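PDB 4KNC: alginate biosynthesis protein AlgX, which takes part in O-acetylation of the exopolysaccharide alginate and protects the polymer from degradation as it crosses the periplasm. Local coordinates for residues R71-R76 with L316-C321; K77-V82 with N289-L294; F309-M314 with Y397-R402. All blocks are in the same frame, centred on the assembly; numbering follows the deposited sequence.

Interaction 1. Residues R71-R76 with L316-C321; sequences RDELKR and LVDNGC
The guanidinium of Arg76 and the carboxylate of Asp318 lie almost parallel, their planes 12° apart. The two side chains cross at about a right angle. Arg76 NH1 and Asp318 OD1 are 3.8 Å apart, a long salt bridge. At the edge of the same guanidinium, in its plane, sits Glu73 OE1. Glu73 OE1 accepts a hydrogen bond of 3.2 Å from Arg76 NE. The N-H comes down on OE1 from above the Glu73 carboxylate plane, 51° out of it. The three residues form a salt-bridge network. Its leg to Asp318 is doubtful as well as long, since Arg76 NH1 and Glu73 OE2 are not securely placed. Glu73 OE2 and Asp318 OD1 are modelled close together, two like charges that the nearby Arg76 may partly offset. Further back, Arg71 and Asp72 form a salt bridge within the helix.

Beside the charged groups the contact is apolar. Val317 takes the largest share, and the apolar contacts all meet on it. With chi1 at -165°, Glu73 CG is anti to the backbone N and lies 3.8 Å from Val317 CB. Leu74 CD2 meets Val317 CG2 at 3.9 Å, the two side chains at about a right angle.

Residues 316-321 leave helix 307-316. Leu316 to Asn319 make a type I turn, and Asn319, with positive phi, is the C-prime residue of a Schellman motif. The chain then passes from the SGNH hydrolase-like domain to the carbohydrate-binding module. Cys321 is disulfide-bonded to Cys434. The last turns of helix 61-76 pack on this exit turn. Helix 275-282 lies against both elements: its Met281 touches Leu74 as well as Leu316.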
loop_
_atom_site.group_PDB
_atom_site.type_symbol
_atom_site.label_atom_id
_atom_site.label_comp_id
_atom_site.label_asym_id
_atom_site.label_seq_id
_atom_site.Cartn_x
_atom_site.Cartn_y
_atom_site.Cartn_z
ATOM N N ARG A 71 7.529 4.293 11.131
ATOM C CA ARG A 71 7.399 5.750 11.198
ATOM C C ARG A 71 8.687 6.383 11.718
ATOM O O ARG A 71 9.151 7.390 11.182
ATOM C CB ARG A 71 6.202 6.161 12.070
ATOM C CG ARG A 71 6.013 7.670 12.265
ATOM C CD ARG A 71 6.777 8.183 13.506
ATOM N NE ARG A 71 6.663 9.629 13.679
ATOM C CZ ARG A 71 7.563 10.366 14.326
ATOM N NH1 ARG A 71 8.638 9.783 14.845
ATOM N NH2 ARG A 71 7.397 11.678 14.445
ATOM N N ASP A 72 9.267 5.785 12.755
ATOM C CA ASP A 72 10.472 6.344 13.366
ATOM C C ASP A 72 11.652 6.268 12.426
ATOM O O ASP A 72 12.366 7.248 12.245
ATOM C CB ASP A 72 10.803 5.651 14.683
ATOM C CG ASP A 72 9.888 6.074 15.801
ATOM O OD1 ASP A 72 9.287 7.170 15.700
ATOM O OD2 ASP A 72 9.777 5.317 16.782
ATOM N N GLU A 73 11.856 5.102 11.827
ATOM C CA GLU A 73 12.904 4.976 10.826
ATOM C C GLU A 73 12.764 6.045 9.729
ATOM O O GLU A 73 13.741 6.712 9.383
ATOM C CB GLU A 73 12.917 3.566 10.236
ATOM C CG GLU A 73 14.174 3.228 9.464
ATOM C CD GLU A 73 15.428 3.291 10.323
ATOM O OE1 GLU A 73 15.322 3.247 11.571
ATOM O OE2 GLU A 73 16.528 3.392 9.744
ATOM N N LEU A 74 11.552 6.229 9.209
ATOM C CA LEU A 74 11.327 7.278 8.212
ATOM C C LEU A 74 11.662 8.680 8.743
ATOM O O LEU A 74 12.326 9.467 8.059
ATOM C CB LEU A 74 9.889 7.242 7.696
ATOM C CG LEU A 74 9.566 6.022 6.825
ATOM C CD1 LEU A 74 8.064 5.859 6.684
ATOM C CD2 LEU A 74 10.222 6.176 5.463
ATOM N N LYS A 75 11.193 8.983 9.951
ATOM C CA LYS A 75 11.473 10.265 10.606
ATOM C C LYS A 75 12.970 10.552 10.767
ATOM O O LYS A 75 13.413 11.692 10.617
ATOM C CB LYS A 75 10.790 10.335 11.967
ATOM C CG LYS A 75 10.939 11.687 12.643
ATOM C CD LYS A 75 10.394 12.782 11.749
ATOM C CE LYS A 75 10.580 14.156 12.383
ATOM N NZ LYS A 75 9.692 14.331 13.571
ATOM N N ARG A 76 13.751 9.520 11.065
ATOM C CA ARG A 76 15.201 9.686 11.181
ATOM C C ARG A 76 15.795 10.170 9.871
ATOM O O ARG A 76 16.804 10.857 9.860
ATOM C CB ARG A 76 15.888 8.369 11.545
ATOM C CG ARG A 76 15.728 7.908 12.975
ATOM C CD ARG A 76 16.842 6.923 13.354
ATOM N NE ARG A 76 17.032 5.861 12.360
ATOM C CZ ARG A 76 17.999 5.854 11.443
ATOM N NH1 ARG A 76 18.096 4.852 10.578
ATOM N NH2 ARG A 76 18.867 6.856 11.388
ATOM N N LEU A 316 14.893 -0.934 3.815
ATOM C CA LEU A 316 14.749 -0.184 2.571
ATOM C C LEU A 316 14.880 1.332 2.776
ATOM O O LEU A 316 15.264 2.061 1.854
ATOM C CB LEU A 316 13.427 -0.521 1.877
ATOM C CG LEU A 316 13.490 -1.778 1.014
ATOM C CD1 LEU A 316 12.110 -2.090 0.455
ATOM C CD2 LEU A 316 14.497 -1.569 -0.097
ATOM N N VAL A 317 14.560 1.806 3.977
ATOM C CA VAL A 317 14.691 3.236 4.268
ATOM C C VAL A 317 16.113 3.739 3.974
ATOM O O VAL A 317 16.282 4.849 3.465
ATOM C CB VAL A 317 14.268 3.566 5.717
ATOM C CG1 VAL A 317 14.522 5.027 6.037
ATOM C CG2 VAL A 317 12.811 3.246 5.906
ATOM N N ASP A 318 17.123 2.907 4.254
ATOM C CA ASP A 318 18.523 3.256 3.972
ATOM C C ASP A 318 19.150 2.482 2.818
ATOM O O ASP A 318 20.330 2.149 2.859
ATOM C CB ASP A 318 19.400 3.092 5.215
ATOM C CG ASP A 318 19.123 4.142 6.253
ATOM O OD1 ASP A 318 18.031 4.082 6.858
ATOM O OD2 ASP A 318 19.988 5.026 6.460
ATOM N N ASN A 319 18.359 2.202 1.792
ATOM C CA ASN A 319 18.869 1.632 0.548
ATOM C C ASN A 319 19.601 0.287 0.681
ATOM O O ASN A 319 20.529 0.005 -0.076
ATOM C CB ASN A 319 19.756 2.651 -0.184
ATOM C CG ASN A 319 19.657 2.521 -1.694
ATOM O OD1 ASN A 319 19.019 1.590 -2.211
ATOM N ND2 ASN A 319 20.289 3.444 -2.413
ATOM N N GLY A 320 19.174 -0.538 1.633
ATOM C CA GLY A 320 19.760 -1.854 1.831
ATOM C C GLY A 320 21.269 -1.853 2.004
ATOM O O GLY A 320 21.800 -1.334 2.995
ATOM N N CYS A 321 21.967 -2.431 1.031
ATOM C CA CYS A 321 23.428 -2.501 1.080
ATOM C C CYS A 321 24.094 -1.498 0.148
ATOM O O CYS A 321 25.320 -1.418 0.093
ATOM C CB CYS A 321 23.912 -3.911 0.735
ATOM S SG CYS A 321 23.432 -5.171 1.926
#

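Interaction 2. Residues K77-V82 with N289-L294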
loop_
_atom_site.group_PDB
_atom_site.type_symbol
_atom_site.label_atom_id
_atom_site.label_comp_id
_atom_site.label_asym_id
_atom_site.label_seq_id
_atom_site.Cartn_x
_atom_site.Cartn_y
_atom_site.Cartn_z
ATOM N N LYS A 77 15.172 9.789 8.761
ATOM C CA LYS A 77 15.686 10.135 7.442
ATOM C C LYS A 77 15.136 11.493 6.973
ATOM O O LYS A 77 15.413 11.933 5.857
ATOM C CB LYS A 77 15.348 9.021 6.442
ATOM C CG LYS A 77 16.133 9.058 5.133
ATOM C CD LYS A 77 15.676 7.953 4.181
ATOM C CE LYS A 77 16.201 8.163 2.760
ATOM N NZ LYS A 77 17.690 8.264 2.703
ATOM N N GLY A 78 14.370 12.157 7.840
ATOM C CA GLY A 78 13.746 13.430 7.508
ATOM C C GLY A 78 12.424 13.318 6.744
ATOM O O GLY A 78 12.054 14.227 5.994
ATOM N N ILE A 79 11.709 12.212 6.944
ATOM C CA ILE A 79 10.434 11.979 6.259
ATOM C C ILE A 79 9.259 11.870 7.236
ATOM O O ILE A 79 9.266 11.033 8.144
ATOM C CB ILE A 79 10.495 10.702 5.397
ATOM C CG1 ILE A 79 11.756 10.707 4.532
ATOM C CG2 ILE A 79 9.256 10.576 4.517
ATOM C CD1 ILE A 79 12.048 9.367 3.897
ATOM N N GLU A 80 8.256 12.728 7.050
ATOM C CA GLU A 80 7.035 12.669 7.848
ATOM C C GLU A 80 6.059 11.737 7.143
ATOM O O GLU A 80 5.945 11.775 5.917
ATOM C CB GLU A 80 6.403 14.060 7.968
ATOM C CG GLU A 80 7.252 15.099 8.672
ATOM C CD GLU A 80 7.176 14.984 10.183
ATOM O OE1 GLU A 80 6.202 14.395 10.701
ATOM O OE2 GLU A 80 8.094 15.476 10.856
ATOM N N LEU A 81 5.339 10.922 7.907
ATOM C CA LEU A 81 4.401 9.974 7.319
ATOM C C LEU A 81 2.933 10.388 7.512
ATOM O O LEU A 81 2.501 10.692 8.624
ATOM C CB LEU A 81 4.639 8.564 7.882
ATOM C CG LEU A 81 3.781 7.433 7.291
ATOM C CD1 LEU A 81 4.055 7.273 5.807
ATOM C CD2 LEU A 81 4.039 6.127 8.021
ATOM N N VAL A 82 2.181 10.403 6.414
ATOM C CA VAL A 82 0.744 10.616 6.454
ATOM C C VAL A 82 0.055 9.341 5.971
ATOM O O VAL A 82 0.375 8.842 4.889
ATOM C CB VAL A 82 0.337 11.788 5.532
ATOM C CG1 VAL A 82 -1.180 11.890 5.413
ATOM C CG2 VAL A 82 0.928 13.099 6.038
ATOM N N ASN A 289 16.900 11.858 -3.491
ATOM C CA ASN A 289 16.091 12.988 -3.041
ATOM C C ASN A 289 14.860 12.534 -2.261
ATOM O O ASN A 289 13.760 12.490 -2.813
ATOM C CB ASN A 289 15.641 13.818 -4.244
ATOM C CG ASN A 289 16.794 14.199 -5.158
ATOM O OD1 ASN A 289 17.806 14.742 -4.709
ATOM N ND2 ASN A 289 16.649 13.911 -6.449
ATOM N N PRO A 290 15.036 12.190 -0.975
ATOM C CA PRO A 290 13.875 11.744 -0.189
ATOM C C PRO A 290 12.832 12.843 -0.009
ATOM O O PRO A 290 13.184 14.011 0.162
ATOM C CB PRO A 290 14.487 11.353 1.167
ATOM C CG PRO A 290 15.819 12.056 1.224
ATOM C CD PRO A 290 16.293 12.133 -0.206
ATOM N N PRO A 291 11.550 12.471 -0.040
ATOM C CA PRO A 291 10.499 13.473 0.148
ATOM C C PRO A 291 10.496 13.958 1.582
ATOM O O PRO A 291 10.937 13.222 2.459
ATOM C CB PRO A 291 9.224 12.674 -0.104
ATOM C CG PRO A 291 9.578 11.277 0.380
ATOM C CD PRO A 291 11.020 11.095 -0.048
ATOM N N LYS A 292 10.008 15.175 1.813
ATOM C CA LYS A 292 9.772 15.676 3.161
ATOM C C LYS A 292 8.536 14.987 3.731
ATOM O O LYS A 292 8.430 14.753 4.934
ATOM C CB LYS A 292 9.517 17.186 3.113
ATOM C CG LYS A 292 10.640 17.985 2.481
ATOM C CD LYS A 292 11.815 18.112 3.436
ATOM C CE LYS A 292 12.960 18.898 2.817
ATOM N NZ LYS A 292 13.639 18.121 1.737
ATOM N N ILE A 293 7.592 14.679 2.849
ATOM C CA ILE A 293 6.325 14.079 3.248
ATOM C C ILE A 293 5.996 12.868 2.359
ATOM O O ILE A 293 6.111 12.922 1.129
ATOM C CB ILE A 293 5.155 15.103 3.189
ATOM C CG1 ILE A 293 5.489 16.374 3.977
ATOM C CG2 ILE A 293 3.848 14.472 3.696
ATOM C CD1 ILE A 293 4.369 17.392 3.992
ATOM N N LEU A 294 5.609 11.779 3.002
ATOM C CA LEU A 294 5.212 10.560 2.313
ATOM C C LEU A 294 3.763 10.266 2.670
ATOM O O LEU A 294 3.437 10.069 3.844
ATOM C CB LEU A 294 6.107 9.390 2.745
ATOM C CG LEU A 294 5.808 7.998 2.167
ATOM C CD1 LEU A 294 5.929 7.997 0.652
ATOM C CD2 LEU A 294 6.753 6.967 2.775
#
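Glu80 uses both its backbone polar atoms on residues 289-294. Glu80 N donates to Lys292 O at 2.9 Å, almost straight at 177°. Glu80 O accepts from Leu294 N, also at 2.9 Å. Leu294 O then accepts from Val82 N at 2.9 Å. Glu80 O has a further, weaker partner: Ile293 CA, 3.5 Å away, in a CA-H...O contact. Ile293 turns its own backbone the other way and bonds to Gln236 and Ala238. Leu81 likewise bonds by its backbone to Trp127.

This is parallel pairing, Glu80 beside Ile293 and Leu81 beside Leu294. It joins strand 80-85 to strand 293-298 in the parallel sheet of the SGNH hydrolase-like domain. Strand 237-240 follows on the far side of 293-298. The pairing starts just after two helix ends. Gly78, with positive phi, closes helix 61-76 in a Schellman motif, and Pro290 and Pro291 lead into the second strand.

The polar ends of Glu80 and Lys292 find partners outside the two segments. Glu80 OE1 accepts from Trp127 NE1. Lys292 NZ is bonded to Gln236 OE1.

Apolar side chains meet on both faces; Glu80 shares the face of Ile293. Leu81 and Leu294 lie side by side and point the same way, CD1 of Leu81 4.1 Å from CD2 of Leu294. Helix 275-282 covers Leu294. Val82 CG2 touches Ile293 CG2 at 4.0 Å. Ile79 CG2 is anti to the backbone N and comes within 3.8 Å of Leu294 CB. Ile79 crosses Pro290 at about a right angle, CD1 to CB; Lys77 CE also meets Pro290 CB, at 4.0 Å.

Interaction 3. Residues F309-M314 with Y397-R402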
loop_
_atom_site.group_PDB
_atom_site.type_symbol
_atom_site.label_atom_id
_atom_site.label_comp_id
_atom_site.label_asym_id
_atom_site.label_seq_id
_atom_site.Cartn_x
_atom_site.Cartn_y
_atom_site.Cartn_z
ATOM N N PHE A 309 6.447 -7.745 5.443
ATOM C CA PHE A 309 6.395 -6.366 4.953
ATOM C C PHE A 309 7.458 -5.504 5.623
ATOM O O PHE A 309 8.253 -4.829 4.956
ATOM C CB PHE A 309 5.021 -5.734 5.186
ATOM C CG PHE A 309 4.985 -4.259 4.906
ATOM C CD1 PHE A 309 5.112 -3.786 3.610
ATOM C CD2 PHE A 309 4.839 -3.346 5.934
ATOM C CE1 PHE A 309 5.084 -2.422 3.338
ATOM C CE2 PHE A 309 4.808 -1.973 5.670
ATOM C CZ PHE A 309 4.932 -1.514 4.371
ATOM N N TYR A 310 7.463 -5.521 6.951
ATOM C CA TYR A 310 8.385 -4.694 7.716
ATOM C C TYR A 310 9.846 -5.118 7.576
ATOM O O TYR A 310 10.737 -4.265 7.565
ATOM C CB TYR A 310 7.931 -4.607 9.180
ATOM C CG TYR A 310 6.562 -3.963 9.281
ATOM C CD1 TYR A 310 6.423 -2.577 9.322
ATOM C CD2 TYR A 310 5.407 -4.738 9.263
ATOM C CE1 TYR A 310 5.164 -1.973 9.379
ATOM C CE2 TYR A 310 4.145 -4.154 9.325
ATOM C CZ TYR A 310 4.031 -2.767 9.379
ATOM O OH TYR A 310 2.780 -2.184 9.434
ATOM N N ARG A 311 10.092 -6.423 7.445
ATOM C CA ARG A 311 11.451 -6.907 7.176
ATOM C C ARG A 311 12.065 -6.344 5.884
ATOM O O ARG A 311 13.284 -6.258 5.750
ATOM C CB ARG A 311 11.485 -8.436 7.138
ATOM C CG ARG A 311 11.136 -9.067 8.464
ATOM C CD ARG A 311 11.280 -10.567 8.399
ATOM N NE ARG A 311 12.665 -10.985 8.214
ATOM C CZ ARG A 311 13.016 -12.245 7.989
ATOM N NH1 ARG A 311 12.078 -13.179 7.921
ATOM N NH2 ARG A 311 14.294 -12.576 7.830
ATOM N N GLN A 312 11.221 -5.980 4.930
ATOM C CA GLN A 312 11.683 -5.279 3.741
ATOM C C GLN A 312 11.695 -3.756 3.968
ATOM O O GLN A 312 12.699 -3.083 3.718
ATOM C CB GLN A 312 10.794 -5.629 2.548
ATOM C CG GLN A 312 10.851 -7.086 2.142
ATOM C CD GLN A 312 9.801 -7.434 1.124
ATOM O OE1 GLN A 312 9.952 -7.150 -0.073
ATOM N NE2 GLN A 312 8.708 -8.039 1.590
ATOM N N ALA A 313 10.582 -3.215 4.453
ATOM C CA ALA A 313 10.447 -1.762 4.555
ATOM C C ALA A 313 11.513 -1.117 5.434
ATOM O O ALA A 313 12.093 -0.105 5.042
ATOM C CB ALA A 313 9.048 -1.371 5.013
ATOM N N MET A 314 11.788 -1.713 6.595
ATOM C CA MET A 314 12.772 -1.147 7.522
ATOM C C MET A 314 14.157 -0.917 6.890
ATOM O O MET A 314 14.624 0.217 6.850
ATOM C CB MET A 314 12.860 -1.953 8.835
ATOM C CG MET A 314 11.618 -1.853 9.697
ATOM S SD MET A 314 11.375 -0.183 10.341
ATOM C CE MET A 314 12.480 -0.243 11.758
ATOM N N TYR A 397 15.478 -6.839 -4.356
ATOM C CA TYR A 397 14.750 -7.133 -3.127
ATOM C C TYR A 397 15.720 -6.836 -2.008
ATOM O O TYR A 397 16.926 -6.966 -2.203
ATOM C CB TYR A 397 14.407 -8.619 -3.055
ATOM C CG TYR A 397 13.425 -9.076 -4.078
ATOM C CD1 TYR A 397 13.820 -9.336 -5.382
ATOM C CD2 TYR A 397 12.083 -9.244 -3.748
ATOM C CE1 TYR A 397 12.909 -9.760 -6.329
ATOM C CE2 TYR A 397 11.167 -9.666 -4.682
ATOM C CZ TYR A 397 11.580 -9.922 -5.974
ATOM O OH TYR A 397 10.655 -10.344 -6.908
ATOM N N VAL A 398 15.208 -6.444 -0.841
ATOM C CA VAL A 398 16.043 -6.164 0.332
ATOM C C VAL A 398 15.314 -6.600 1.600
ATOM O O VAL A 398 14.129 -6.323 1.755
ATOM C CB VAL A 398 16.349 -4.657 0.466
ATOM C CG1 VAL A 398 17.212 -4.396 1.690
ATOM C CG2 VAL A 398 17.033 -4.109 -0.789
ATOM N N PHE A 399 16.000 -7.292 2.504
ATOM C CA PHE A 399 15.334 -7.755 3.728
ATOM C C PHE A 399 16.285 -7.956 4.896
ATOM O O PHE A 399 17.451 -8.279 4.705
ATOM C CB PHE A 399 14.503 -9.030 3.480
ATOM C CG PHE A 399 15.328 -10.252 3.128
ATOM C CD1 PHE A 399 15.656 -10.529 1.813
ATOM C CD2 PHE A 399 15.750 -11.133 4.112
ATOM C CE1 PHE A 399 16.399 -11.661 1.482
ATOM C CE2 PHE A 399 16.497 -12.266 3.789
ATOM C CZ PHE A 399 16.823 -12.525 2.473
ATOM N N GLN A 400 15.795 -7.745 6.112
ATOM C CA GLN A 400 16.628 -7.971 7.280
ATOM C C GLN A 400 16.618 -9.454 7.623
ATOM O O GLN A 400 15.603 -10.138 7.450
ATOM C CB GLN A 400 16.161 -7.130 8.469
ATOM C CG GLN A 400 14.839 -7.568 9.067
ATOM C CD GLN A 400 14.147 -6.464 9.855
ATOM O OE1 GLN A 400 13.001 -6.617 10.285
ATOM N NE2 GLN A 400 14.837 -5.343 10.038
ATOM N N LEU A 401 17.763 -9.954 8.081
ATOM C CA LEU A 401 17.837 -11.313 8.592
ATOM C C LEU A 401 16.994 -11.356 9.852
ATOM O O LEU A 401 16.933 -10.378 10.602
ATOM C CB LEU A 401 19.283 -11.738 8.891
ATOM C CG LEU A 401 20.321 -11.752 7.754
ATOM C CD1 LEU A 401 21.514 -12.691 8.067
ATOM C CD2 LEU A 401 19.702 -12.111 6.417
ATOM N N ARG A 402 16.349 -12.496 10.073
ATOM C CA ARG A 402 15.361 -12.653 11.130
ATOM C C ARG A 402 15.885 -12.221 12.488
ATOM O O ARG A 402 17.000 -12.563 12.878
ATOM C CB ARG A 402 14.861 -14.100 11.185
ATOM C CG ARG A 402 13.722 -14.315 12.164
ATOM C CD ARG A 402 12.942 -15.577 11.856
ATOM N NE ARG A 402 12.214 -16.043 13.033
ATOM C CZ ARG A 402 11.472 -17.143 13.071
ATOM N NH1 ARG A 402 11.350 -17.899 11.989
ATOM N NH2 ARG A 402 10.851 -17.486 14.191
HETATM O O HOH W 1 12.211 -5.790 -0.841
#
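Arg311 lays the base of its side chain against the amide of Gln400, with Arg311 CG 3.6 Å from Gln400 OE1. Here helix 307-316 of the SGNH hydrolase-like domain packs on strand 396-400, an outer strand of an antiparallel sheet in the carbohydrate-binding module. The segment axes cross at 106°. The contact spans the two domains.

Beyond CG the Arg311 chain bends at chi3 (66°), which turns NE toward Gln400 O. Gln400 O accepts twice, from Arg311 NH2 at 2.8 Å and weakly from Arg311 NE at 3.2 Å. The NH2 bond lies in the carbonyl plane and close to the guanidinium plane. Arg402 CA lies over one face of the Arg311 guanidinium, and Arg311 NH1 forms a salt bridge with Glu381.

The backbones also meet. Gln400 N donates to Arg311 O at 2.9 Å, and Phe399 CA makes a CA-H...O contact to the same oxygen. Gln312 CA approaches Val398 O in a like manner, at 3.3 Å. Gln312 NE2 is held within the helix by Ser308 O. One water links the two segments: it donates to Gln312 OE1 at 2.7 Å and accepts from Val398 N at 3.1 Å.

Interaction 2 is the most buried of the three and lies within the SGNH hydrolase-like domain, where straight backbone bonds and apolar side chains hold two parallel strands. Interactions 1 and 3 are partly buried and lie where this domain meets the carbohydrate-binding module. Both use helix 307-316 or its exit. Interaction 1 combines packing on one valine with a partly exposed charged group whose longest leg is doubtful. Interaction 3 relies on an arginine, backbone carbonyls and a water. Interactions 1 and 2 are joined by the turn from helix 61-76 to strand 80-85. Leu316 and Gly320 pack on Val398, which ties interaction 1 to interaction 3. Interactions 2 and 3 do not touch.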